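Local coordinates for protein extracellular ligand-binding receptor (PDB 4ZPJ) that probably captures a small extracytoplasmic solute as the substrate-binding component of an ABC transporter, and binds zinc ions, at residues 72-77 against 338-343; 125-130 against 145-150; 344-349 against 372-377. One frame throughout, in Å; residues are numbered along the deposited sequence.

Contact 1 (72-77 against 338-343)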
ATOM      1  N   GLU A  72      -5.182  -0.564  12.009  1.00 40.92           N
ATOM      2  CA  GLU A  72      -6.580  -0.137  12.162  1.00 41.02           C
ATOM      3  C   GLU A  72      -7.251   0.066  10.778  1.00 39.29           C
ATOM      4  O   GLU A  72      -8.401  -0.357  10.559  1.00 37.64           O
ATOM      5  CB  GLU A  72      -6.696   1.129  13.006  1.00 41.31           C
ATOM      6  CG  GLU A  72      -6.286   1.042  14.498  1.00 48.41           C
ATOM      7  CD  GLU A  72      -7.254   0.246  15.330  1.00 54.26           C
ATOM      8  OE1 GLU A  72      -8.174  -0.294  14.705  1.00 54.88           O
ATOM      9  OE2 GLU A  72      -7.088   0.113  16.585  1.00 68.98           O
ATOM     10  N   GLY A  73      -6.532   0.699   9.857  1.00 38.11           N
ATOM     11  CA  GLY A  73      -7.060   0.950   8.502  1.00 38.42           C
ATOM     12  C   GLY A  73      -7.284  -0.347   7.752  1.00 39.03           C
ATOM     13  O   GLY A  73      -8.285  -0.535   7.078  1.00 39.15           O
ATOM     14  N   ASN A  74      -6.329  -1.258   7.888  1.00 39.18           N
ATOM     15  CA  ASN A  74      -6.436  -2.532   7.271  1.00 38.19           C
ATOM     16  C   ASN A  74      -7.684  -3.269   7.836  1.00 39.78           C
ATOM     17  O   ASN A  74      -8.447  -3.866   7.072  1.00 38.89           O
ATOM     18  CB  ASN A  74      -5.137  -3.332   7.472  1.00 37.38           C
ATOM     19  CG  ASN A  74      -4.077  -3.086   6.371  1.00 37.13           C
ATOM     20  OD1 ASN A  74      -4.209  -2.242   5.478  1.00 39.33           O
ATOM     21  ND2 ASN A  74      -3.052  -3.871   6.417  1.00 37.03           N
ATOM     22  N   LEU A  75      -7.879  -3.209   9.160  1.00 38.15           N
ATOM     23  CA  LEU A  75      -8.966  -3.909   9.796  1.00 36.76           C
ATOM     24  C   LEU A  75     -10.304  -3.337   9.401  1.00 36.57           C
ATOM     25  O   LEU A  75     -11.236  -4.088   9.135  1.00 38.71           O
ATOM     26  CB  LEU A  75      -8.784  -3.964  11.324  1.00 36.35           C
ATOM     27  CG  LEU A  75      -9.826  -4.613  12.182  1.00 37.44           C
ATOM     28  CD1 LEU A  75      -9.977  -6.067  11.805  1.00 38.05           C
ATOM     29  CD2 LEU A  75      -9.501  -4.454  13.675  1.00 39.49           C
ATOM     30  N   ARG A  76     -10.417  -2.029   9.309  1.00 37.93           N
ATOM     31  CA  ARG A  76     -11.659  -1.442   8.767  1.00 38.29           C
ATOM     32  C   ARG A  76     -11.993  -1.880   7.353  1.00 39.90           C
ATOM     33  O   ARG A  76     -13.145  -2.177   7.046  1.00 41.50           O
ATOM     34  CB  ARG A  76     -11.579   0.073   8.762  1.00 39.00           C
ATOM     35  CG  ARG A  76     -11.559   0.689  10.154  1.00 40.34           C
ATOM     36  CD  ARG A  76     -11.581   2.212  10.085  1.00 40.34           C
ATOM     37  NE  ARG A  76     -10.473   2.801   9.353  1.00 38.40           N
ATOM     38  CZ  ARG A  76      -9.421   3.430   9.912  1.00 41.28           C
ATOM     39  NH1 ARG A  76      -9.280   3.554  11.251  1.00 42.24           N
ATOM     40  NH2 ARG A  76      -8.479   3.942   9.128  1.00 38.43           N
ATOM     41  N   GLY A  77     -11.018  -1.894   6.457  1.00 42.24           N
ATOM     42  CA  GLY A  77     -11.302  -2.325   5.060  1.00 40.51           C
ATOM     43  C   GLY A  77     -11.748  -3.788   4.994  1.00 38.45           C
ATOM     44  O   GLY A  77     -12.690  -4.161   4.308  1.00 36.50           O
ATOM     45  N   ASP A 338      -7.149   1.539   4.224  1.00 36.90           N
ATOM     46  CA  ASP A 338      -8.524   1.056   4.196  1.00 36.48           C
ATOM     47  C   ASP A 338      -8.729   0.333   2.899  1.00 36.18           C
ATOM     48  O   ASP A 338      -9.354  -0.695   2.882  1.00 36.13           O
ATOM     49  CB  ASP A 338      -9.554   2.188   4.291  1.00 37.37           C
ATOM     50  CG  ASP A 338      -9.285   3.171   5.463  1.00 40.63           C
ATOM     51  OD1 ASP A 338      -9.469   2.801   6.630  1.00 38.65           O
ATOM     52  OD2 ASP A 338      -8.957   4.343   5.179  1.00 43.35           O
ATOM     53  N   TYR A 339      -8.216   0.886   1.793  1.00 36.17           N
ATOM     54  CA  TYR A 339      -8.390   0.274   0.496  1.00 31.53           C
ATOM     55  C   TYR A 339      -7.758  -1.117   0.457  1.00 34.15           C
ATOM     56  O   TYR A 339      -8.363  -2.130  -0.034  1.00 34.61           O
ATOM     57  CB  TYR A 339      -7.786   1.174  -0.612  1.00 31.38           C
ATOM     58  CG  TYR A 339      -7.666   0.426  -1.930  1.00 32.15           C
ATOM     59  CD1 TYR A 339      -8.766   0.187  -2.715  1.00 32.44           C
ATOM     60  CD2 TYR A 339      -6.452  -0.133  -2.318  1.00 32.68           C
ATOM     61  CE1 TYR A 339      -8.647  -0.522  -3.924  1.00 34.81           C
ATOM     62  CE2 TYR A 339      -6.333  -0.895  -3.481  1.00 32.00           C
ATOM     63  CZ  TYR A 339      -7.405  -1.068  -4.295  1.00 32.86           C
ATOM     64  OH  TYR A 339      -7.231  -1.799  -5.469  1.00 31.63           O
ATOM     65  N   ALA A 340      -6.528  -1.181   0.946  1.00 32.47           N
ATOM     66  CA  ALA A 340      -5.758  -2.420   0.883  1.00 34.41           C
ATOM     67  C   ALA A 340      -6.374  -3.543   1.741  1.00 35.26           C
ATOM     68  O   ALA A 340      -6.426  -4.693   1.293  1.00 36.41           O
ATOM     69  CB  ALA A 340      -4.305  -2.170   1.292  1.00 35.54           C
ATOM     70  N   GLY A 341      -6.896  -3.195   2.919  1.00 35.00           N
ATOM     71  CA  GLY A 341      -7.703  -4.112   3.737  1.00 34.03           C
ATOM     72  C   GLY A 341      -8.968  -4.605   3.043  1.00 33.73           C
ATOM     73  O   GLY A 341      -9.308  -5.795   3.076  1.00 32.43           O
ATOM     74  N   TYR A 342      -9.657  -3.700   2.391  1.00 32.09           N
ATOM     75  CA  TYR A 342     -10.836  -4.056   1.637  1.00 34.98           C
ATOM     76  C   TYR A 342     -10.565  -5.112   0.533  1.00 34.52           C
ATOM     77  O   TYR A 342     -11.255  -6.101   0.400  1.00 36.90           O
ATOM     78  CB  TYR A 342     -11.431  -2.773   1.056  1.00 35.40           C
ATOM     79  CG  TYR A 342     -12.678  -3.035   0.305  1.00 38.83           C
ATOM     80  CD1 TYR A 342     -13.873  -3.292   0.984  1.00 42.19           C
ATOM     81  CD2 TYR A 342     -12.679  -3.052  -1.085  1.00 36.41           C
ATOM     82  CE1 TYR A 342     -15.055  -3.553   0.306  1.00 41.68           C
ATOM     83  CE2 TYR A 342     -13.841  -3.357  -1.759  1.00 41.90           C
ATOM     84  CZ  TYR A 342     -15.022  -3.588  -1.064  1.00 43.39           C
ATOM     85  OH  TYR A 342     -16.154  -3.839  -1.788  1.00 42.85           O
ATOM     86  N   ILE A 343      -9.505  -4.926  -0.218  1.00 35.86           N
ATOM     87  CA  ILE A 343      -9.092  -5.900  -1.233  1.00 33.36           C
ATOM     88  C   ILE A 343      -8.741  -7.235  -0.562  1.00 33.59           C
ATOM     89  O   ILE A 343      -9.022  -8.322  -1.099  1.00 34.33           O
ATOM     90  CB  ILE A 343      -7.872  -5.365  -2.027  1.00 32.21           C
ATOM     91  CG1 ILE A 343      -8.196  -4.049  -2.724  1.00 32.63           C
ATOM     92  CG2 ILE A 343      -7.337  -6.413  -3.009  1.00 32.13           C
ATOM     93  CD1 ILE A 343      -9.127  -4.165  -3.925  1.00 34.65           C
TER
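R76 starts with CG anti to its carbonyl carbon and bends at chi3 (-59°), while D338 likewise holds CG beside its own backbone N (chi1 -50°), so guanidinium and carboxylate meet beside a tightly packed helix pair. The pair illustrates the GxxxG motif: G77 faces G341, with G73 one turn earlier at the interface's side, and the short axes approach to 6.4 Å, crossing at -44°. R76 grips side-on, with NE and NH2 each 2.9 Å from OD1 of D338; NE meets that oxygen nearly along its C-O axis and NH2 its syn lone pair. OD2 of D338 is engaged by the backbone N of G335, and the R76 side chain also touches H329 and F325 near a bound zinc ion. An alanine at R76 would remove both donors to OD1 and would probably leave the D338 carboxylate less firmly held. Between the glycines a side chain could not fit: a CB on G77 would clash with D338 O, and one on G341 with N74 O. The backbones exchange CA-H...O contacts, from D338 CA to G73 O and from Y342 CA to G77 O at 3.3 Å each, and from G341 CA to N74 O at 3.4 Å.

Contact 2 (125-130 against 145-150)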
ATOM      1  N   ALA A 125      -4.666 -13.245   7.493  1.00 39.13           N
ATOM      2  CA  ALA A 125      -4.626 -11.994   6.730  1.00 37.97           C
ATOM      3  C   ALA A 125      -3.910 -10.962   7.568  1.00 40.13           C
ATOM      4  O   ALA A 125      -3.941 -11.027   8.799  1.00 36.74           O
ATOM      5  CB  ALA A 125      -6.036 -11.504   6.393  1.00 35.92           C
ATOM      6  N   GLY A 126      -3.265 -10.017   6.906  1.00 38.00           N
ATOM      7  CA  GLY A 126      -2.697  -8.887   7.607  1.00 37.89           C
ATOM      8  C   GLY A 126      -1.210  -8.715   7.355  1.00 41.46           C
ATOM      9  O   GLY A 126      -0.763  -8.675   6.162  1.00 42.84           O
ATOM     10  N   ILE A 127      -0.479  -8.564   8.476  1.00 37.44           N
ATOM     11  CA  ILE A 127       0.943  -8.304   8.544  1.00 40.50           C
ATOM     12  C   ILE A 127       1.322  -6.883   8.162  1.00 42.73           C
ATOM     13  O   ILE A 127       1.435  -6.502   6.953  1.00 42.21           O
ATOM     14  CB  ILE A 127       1.762  -9.282   7.736  1.00 44.30           C
ATOM     15  CG1 ILE A 127       1.294 -10.722   8.030  1.00 48.49           C
ATOM     16  CG2 ILE A 127       3.232  -9.029   8.066  1.00 43.65           C
ATOM     17  CD1 ILE A 127       2.144 -11.780   7.356  1.00 54.16           C
ATOM     18  N   THR A 128       1.506  -6.078   9.195  1.00 39.39           N
ATOM     19  CA  THR A 128       1.654  -4.670   9.002  1.00 41.87           C
ATOM     20  C   THR A 128       3.085  -4.301   8.620  1.00 40.03           C
ATOM     21  O   THR A 128       3.259  -3.610   7.664  1.00 40.25           O
ATOM     22  CB  THR A 128       1.183  -3.908  10.263  1.00 43.13           C
ATOM     23  OG1 THR A 128      -0.162  -4.294  10.523  1.00 41.65           O
ATOM     24  CG2 THR A 128       1.251  -2.371  10.077  1.00 42.23           C
ATOM     25  N   LEU A 129       4.090  -4.757   9.361  1.00 42.11           N
ATOM     26  CA  LEU A 129       5.481  -4.284   9.136  1.00 43.96           C
ATOM     27  C   LEU A 129       6.340  -5.309   8.397  1.00 43.43           C
ATOM     28  O   LEU A 129       6.197  -6.533   8.609  1.00 43.54           O
ATOM     29  CB  LEU A 129       6.152  -3.926  10.455  1.00 46.06           C
ATOM     30  CG  LEU A 129       5.449  -2.796  11.241  1.00 47.60           C
ATOM     31  CD1 LEU A 129       6.183  -2.501  12.536  1.00 48.48           C
ATOM     32  CD2 LEU A 129       5.284  -1.517  10.415  1.00 48.26           C
ATOM     33  N   SER A 130       7.231  -4.803   7.545  1.00 40.00           N
ATOM     34  CA  SER A 130       8.136  -5.651   6.796  1.00 41.01           C
ATOM     35  C   SER A 130       9.012  -6.458   7.701  1.00 43.56           C
ATOM     36  O   SER A 130       9.234  -7.638   7.434  1.00 44.33           O
ATOM     37  CB  SER A 130       9.035  -4.827   5.850  1.00 41.92           C
ATOM     38  OG  SER A 130       8.263  -4.205   4.834  1.00 40.02           O
HETATM   39  N   MSE A 145       0.296 -22.505   5.692  1.00 49.27           N
HETATM   40  CA  MSE A 145      -0.800 -21.616   6.031  1.00 46.84           C
HETATM   41  C   MSE A 145      -1.016 -20.565   4.968  1.00 44.79           C
HETATM   42  O   MSE A 145      -0.153 -19.674   4.770  1.00 43.20           O
HETATM   43  CB  MSE A 145      -0.388 -20.899   7.300  1.00 49.24           C
HETATM   44  CG  MSE A 145      -1.384 -19.853   7.758  1.00 50.69           C
HETATM   45 SE   MSE A 145      -3.175 -20.571   8.208  0.86 59.16          SE
HETATM   46  CE  MSE A 145      -2.583 -22.110   9.290  0.79 58.78           C
ATOM     47  N   PRO A 146      -2.183 -20.595   4.323  1.00 40.97           N
ATOM     48  CA  PRO A 146      -2.492 -19.564   3.356  1.00 40.90           C
ATOM     49  C   PRO A 146      -2.553 -18.218   4.015  1.00 39.91           C
ATOM     50  O   PRO A 146      -3.143 -18.065   5.092  1.00 43.49           O
ATOM     51  CB  PRO A 146      -3.874 -19.993   2.801  1.00 41.53           C
ATOM     52  CG  PRO A 146      -3.927 -21.463   3.093  1.00 43.07           C
ATOM     53  CD  PRO A 146      -3.289 -21.551   4.453  1.00 44.44           C
ATOM     54  N   THR A 147      -1.884 -17.256   3.420  1.00 40.34           N
ATOM     55  CA  THR A 147      -1.622 -15.976   4.083  1.00 39.80           C
ATOM     56  C   THR A 147      -1.872 -14.852   3.094  1.00 38.52           C
ATOM     57  O   THR A 147      -1.390 -14.920   1.971  1.00 39.07           O
ATOM     58  CB  THR A 147      -0.168 -15.935   4.553  1.00 40.17           C
ATOM     59  OG1 THR A 147       0.068 -17.002   5.476  1.00 44.08           O
ATOM     60  CG2 THR A 147       0.108 -14.627   5.199  1.00 41.49           C
ATOM     61  N   ILE A 148      -2.646 -13.854   3.497  1.00 37.15           N
ATOM     62  CA  ILE A 148      -2.956 -12.709   2.642  1.00 37.26           C
ATOM     63  C   ILE A 148      -2.316 -11.461   3.288  1.00 37.24           C
ATOM     64  O   ILE A 148      -2.809 -10.965   4.308  1.00 34.32           O
ATOM     65  CB  ILE A 148      -4.474 -12.401   2.566  1.00 38.62           C
ATOM     66  CG1 ILE A 148      -5.335 -13.620   2.312  1.00 42.19           C
ATOM     67  CG2 ILE A 148      -4.778 -11.384   1.497  1.00 38.31           C
ATOM     68  CD1 ILE A 148      -5.241 -14.220   0.996  1.00 42.81           C
ATOM     69  N   VAL A 149      -1.236 -10.967   2.703  1.00 36.45           N
ATOM     70  CA  VAL A 149      -0.574  -9.787   3.225  1.00 35.37           C
ATOM     71  C   VAL A 149      -1.244  -8.508   2.777  1.00 36.61           C
ATOM     72  O   VAL A 149      -1.364  -8.243   1.572  1.00 34.75           O
ATOM     73  CB  VAL A 149       0.877  -9.762   2.805  1.00 35.15           C
ATOM     74  CG1 VAL A 149       1.546  -8.486   3.296  1.00 34.48           C
ATOM     75  CG2 VAL A 149       1.551 -10.968   3.433  1.00 36.51           C
ATOM     76  N   THR A 150      -1.696  -7.712   3.755  1.00 37.46           N
ATOM     77  CA  THR A 150      -2.466  -6.513   3.431  1.00 37.21           C
ATOM     78  C   THR A 150      -1.641  -5.229   3.512  1.00 37.19           C
ATOM     79  O   THR A 150      -2.122  -4.152   3.127  1.00 38.38           O
ATOM     80  CB  THR A 150      -3.711  -6.409   4.334  1.00 37.63           C
ATOM     81  OG1 THR A 150      -3.319  -6.450   5.718  1.00 38.76           O
ATOM     82  CG2 THR A 150      -4.636  -7.602   4.089  1.00 39.97           C
TER
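Two short parallel strands are joined here by a pair of backbone hydrogen bonds on the one glycine G126, whose N lies 2.8 Å from I148 O and whose O receives T150 N at 2.8 Å. The first bond runs nearly along the I148 C=O axis, whereas T150 N arrives in the plane of the G126 carbonyl, on a lone pair. G126 sits at phi 124° and psi -130°, where a CB would collide with the carbonyl oxygen of A125, so only a glycine sits easily here. The strand then ends, and I127 takes a positive phi of its own.

A125 and I148 share one face of the sheet, touching through their CB atoms at 4.2 Å, and I148 reaches on to L369 of helix 362-371. V149 points to the other face. From beyond the strand end I127, with CG1 anti to its carbonyl carbon, extends its chain to both V149 and T147: CD1 lies 4.0 Å from V149 CG2 and crosses T147 at about a right angle, close to CG2. A133 and L140 of helix 130-142 cover I127, and L140 also meets T147. T147 OG1 donates to the carbonyl oxygen of the selenomethionine M145 at 2.8 Å, from above the carbonyl plane. T150 OG1, in the crowded position between N and the carbonyl carbon, comes within 3.1 Å of G126 CA. Beyond the strand, T128 OG1 bonds T62 N and T128 O bonds the side chain of N151.

Strand 123-126, helix 130-142 and strand 147-149 thus form a beta-alpha-beta crossover, the repeating unit of the alpha/beta lobes of periplasmic binding proteins.

Contact 3 (344-349 against 372-377)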
ATOM      1  N   GLY A 344      -8.081  -7.190   0.581  1.00 31.91           N
ATOM      2  CA  GLY A 344      -7.879  -8.434   1.343  1.00 32.88           C
ATOM      3  C   GLY A 344      -9.205  -9.214   1.533  1.00 35.38           C
ATOM      4  O   GLY A 344      -9.303 -10.431   1.336  1.00 33.70           O
ATOM      5  N   GLY A 345     -10.207  -8.512   2.021  1.00 37.33           N
ATOM      6  CA  GLY A 345     -11.442  -9.147   2.400  1.00 39.41           C
ATOM      7  C   GLY A 345     -12.226  -9.653   1.222  1.00 40.06           C
ATOM      8  O   GLY A 345     -12.895 -10.688   1.351  1.00 36.77           O
ATOM      9  N   ARG A 346     -12.127  -8.927   0.097  1.00 36.64           N
ATOM     10  CA  ARG A 346     -12.824  -9.302  -1.133  1.00 40.08           C
ATOM     11  C   ARG A 346     -12.184 -10.537  -1.741  1.00 38.39           C
ATOM     12  O   ARG A 346     -12.853 -11.444  -2.191  1.00 37.16           O
ATOM     13  CB  ARG A 346     -12.761  -8.202  -2.204  1.00 42.50           C
ATOM     14  CG  ARG A 346     -13.895  -7.236  -2.281  1.00 49.07           C
ATOM     15  CD  ARG A 346     -15.287  -7.848  -2.491  1.00 56.64           C
ATOM     16  NE  ARG A 346     -15.552  -8.394  -3.811  1.00 54.53           N
ATOM     17  CZ  ARG A 346     -15.775  -7.661  -4.895  1.00 56.39           C
ATOM     18  NH1 ARG A 346     -15.742  -6.338  -4.859  1.00 57.44           N
ATOM     19  NH2 ARG A 346     -16.028  -8.264  -6.031  1.00 56.53           N
ATOM     20  N   VAL A 347     -10.867 -10.560  -1.758  1.00 35.23           N
ATOM     21  CA  VAL A 347     -10.147 -11.743  -2.186  1.00 34.80           C
ATOM     22  C   VAL A 347     -10.631 -12.959  -1.375  1.00 36.81           C
ATOM     23  O   VAL A 347     -10.921 -14.015  -1.939  1.00 35.33           O
ATOM     24  CB  VAL A 347      -8.643 -11.558  -1.955  1.00 35.26           C
ATOM     25  CG1 VAL A 347      -7.929 -12.884  -1.987  1.00 35.74           C
ATOM     26  CG2 VAL A 347      -8.056 -10.582  -2.977  1.00 33.93           C
ATOM     27  N   ILE A 348     -10.743 -12.800  -0.052  1.00 35.98           N
ATOM     28  CA  ILE A 348     -11.034 -13.927   0.802  1.00 35.58           C
ATOM     29  C   ILE A 348     -12.419 -14.340   0.482  1.00 35.31           C
ATOM     30  O   ILE A 348     -12.683 -15.508   0.279  1.00 34.90           O
ATOM     31  CB  ILE A 348     -10.930 -13.542   2.278  1.00 37.54           C
ATOM     32  CG1 ILE A 348      -9.459 -13.449   2.649  1.00 38.28           C
ATOM     33  CG2 ILE A 348     -11.613 -14.564   3.132  1.00 38.52           C
ATOM     34  CD1 ILE A 348      -9.208 -12.744   3.931  1.00 37.54           C
ATOM     35  N   ALA A 349     -13.302 -13.354   0.362  1.00 37.45           N
ATOM     36  CA  ALA A 349     -14.714 -13.600   0.069  1.00 39.06           C
ATOM     37  C   ALA A 349     -14.925 -14.274  -1.280  1.00 40.54           C
ATOM     38  O   ALA A 349     -15.755 -15.157  -1.388  1.00 44.61           O
ATOM     39  CB  ALA A 349     -15.516 -12.307   0.150  1.00 40.15           C
ATOM     40  N   VAL A 372      -8.520 -15.508  -8.211  1.00 38.35           N
ATOM     41  CA  VAL A 372      -9.422 -14.432  -7.865  1.00 39.49           C
ATOM     42  C   VAL A 372      -9.217 -13.253  -8.814  1.00 40.01           C
ATOM     43  O   VAL A 372      -8.075 -12.823  -9.030  1.00 40.18           O
ATOM     44  CB  VAL A 372      -9.238 -13.986  -6.404  1.00 41.73           C
ATOM     45  CG1 VAL A 372      -9.879 -12.638  -6.158  1.00 41.85           C
ATOM     46  CG2 VAL A 372      -9.872 -15.011  -5.488  1.00 43.73           C
ATOM     47  N   GLU A 373     -10.328 -12.704  -9.296  1.00 38.50           N
ATOM     48  CA  GLU A 373     -10.348 -11.537 -10.116  1.00 42.27           C
ATOM     49  C   GLU A 373     -11.655 -10.728  -9.980  1.00 39.79           C
ATOM     50  O   GLU A 373     -12.730 -11.269 -10.091  1.00 39.34           O
ATOM     51  CB  GLU A 373     -10.167 -11.970 -11.589  1.00 46.51           C
ATOM     52  CG  GLU A 373      -9.398 -10.912 -12.367  1.00 57.82           C
ATOM     53  CD  GLU A 373      -9.535 -11.032 -13.879  1.00 61.54           C
ATOM     54  OE1 GLU A 373      -9.301 -12.189 -14.301  1.00 62.86           O
ATOM     55  OE2 GLU A 373      -9.864  -9.996 -14.581  1.00 59.08           O
ATOM     56  N   PHE A 374     -11.572  -9.410  -9.837  1.00 37.29           N
ATOM     57  CA  PHE A 374     -12.789  -8.616  -9.755  1.00 37.62           C
ATOM     58  C   PHE A 374     -12.405  -7.184 -10.080  1.00 39.22           C
ATOM     59  O   PHE A 374     -11.208  -6.842 -10.118  1.00 38.52           O
ATOM     60  CB  PHE A 374     -13.412  -8.708  -8.335  1.00 36.84           C
ATOM     61  CG  PHE A 374     -12.431  -8.385  -7.241  1.00 35.12           C
ATOM     62  CD1 PHE A 374     -12.322  -7.109  -6.772  1.00 34.76           C
ATOM     63  CD2 PHE A 374     -11.638  -9.374  -6.685  1.00 37.29           C
ATOM     64  CE1 PHE A 374     -11.433  -6.787  -5.760  1.00 36.23           C
ATOM     65  CE2 PHE A 374     -10.719  -9.078  -5.684  1.00 37.19           C
ATOM     66  CZ  PHE A 374     -10.617  -7.778  -5.216  1.00 36.62           C
ATOM     67  N   THR A 375     -13.434  -6.383 -10.343  1.00 39.81           N
ATOM     68  CA  THR A 375     -13.333  -4.941 -10.452  1.00 40.82           C
ATOM     69  C   THR A 375     -13.472  -4.378  -9.076  1.00 40.13           C
ATOM     70  O   THR A 375     -14.543  -4.446  -8.508  1.00 36.44           O
ATOM     71  CB  THR A 375     -14.430  -4.351 -11.361  1.00 40.40           C
ATOM     72  OG1 THR A 375     -14.327  -5.010 -12.585  1.00 39.21           O
ATOM     73  CG2 THR A 375     -14.149  -2.833 -11.681  1.00 43.73           C
ATOM     74  N   GLY A 376     -12.359  -3.870  -8.528  1.00 39.07           N
ATOM     75  CA  GLY A 376     -12.381  -3.200  -7.244  1.00 35.38           C
ATOM     76  C   GLY A 376     -12.440  -1.678  -7.328  1.00 34.15           C
ATOM     77  O   GLY A 376     -12.575  -1.071  -8.415  1.00 33.60           O
ATOM     78  N   PRO A 377     -12.318  -1.032  -6.166  1.00 34.92           N
ATOM     79  CA  PRO A 377     -12.461   0.400  -6.135  1.00 33.25           C
ATOM     80  C   PRO A 377     -11.388   1.145  -6.899  1.00 34.91           C
ATOM     81  O   PRO A 377     -11.607   2.309  -7.224  1.00 41.41           O
ATOM     82  CB  PRO A 377     -12.428   0.745  -4.670  1.00 32.50           C
ATOM     83  CG  PRO A 377     -12.602  -0.518  -3.904  1.00 32.78           C
ATOM     84  CD  PRO A 377     -12.341  -1.662  -4.824  1.00 33.54           C
TER
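The side chain of R346 curls over the ring of F374 and touches it at two places along its own length. Its CB lies near the far end of the ring, 3.7 Å from CZ and in an off-centre CH-pi contact, while the guanidinium sits over the ring's root, with NH2 3.5 Å from F374 CB. CZ of R346 stands 4.5 Å from the ring centroid and 31° off the normal, an off-centre cation-pi pair in which the guanidinium and ring planes are turned 34° apart. Bends at chi2 and chi3 fold the arginine back in this way. V347 comes instead to the ring edge: its CG2 is 4.1 Å from F374 CE2 and 4.2 Å from V372 CG1, which itself lies at the ring edge in plane. V372 CG2 also rests 3.8 Å from the carbonyl oxygen of V347.

The CB of F374 points toward the helix, and chi1 near 52°, the crowded position, then places the ring under R346. Its backbone pairs with that of F381 on the neighbouring strand, and I343, earlier on the helix, packs against the ring as well. R346 NH2 forms a salt bridge with E350, further along its own helix, which probably steadies the cation over the ring and offsets its charge.

With R346 over the ring and the valines at its edge, helix 336-354 packs against strands 373-376 and 379-383, part of the antiparallel sheet of this periplasmic binding protein fold.

In the fold
Read together, contacts 1 and 3 share a helix that contact 2 also touches. Helix 336-354 serves contact 1 with its earlier turns and contact 3 with its later ones, their centres 12 Å apart. Contact 2, within the sheet that contains strands 123-126 and 147-149, lies about 12 Å from contact 1 and 15 Å from contact 3, centre to centre. It meets that helix at two points: I148 and A125 pack on I348, and T150 O on A340 CB. Along the chain contact 2 is nested inside the loop closed by contact 1, and contact 3 follows. Late chain elements thus return to the early sheet, consistent with the interwoven lobes of periplasmic binding proteins.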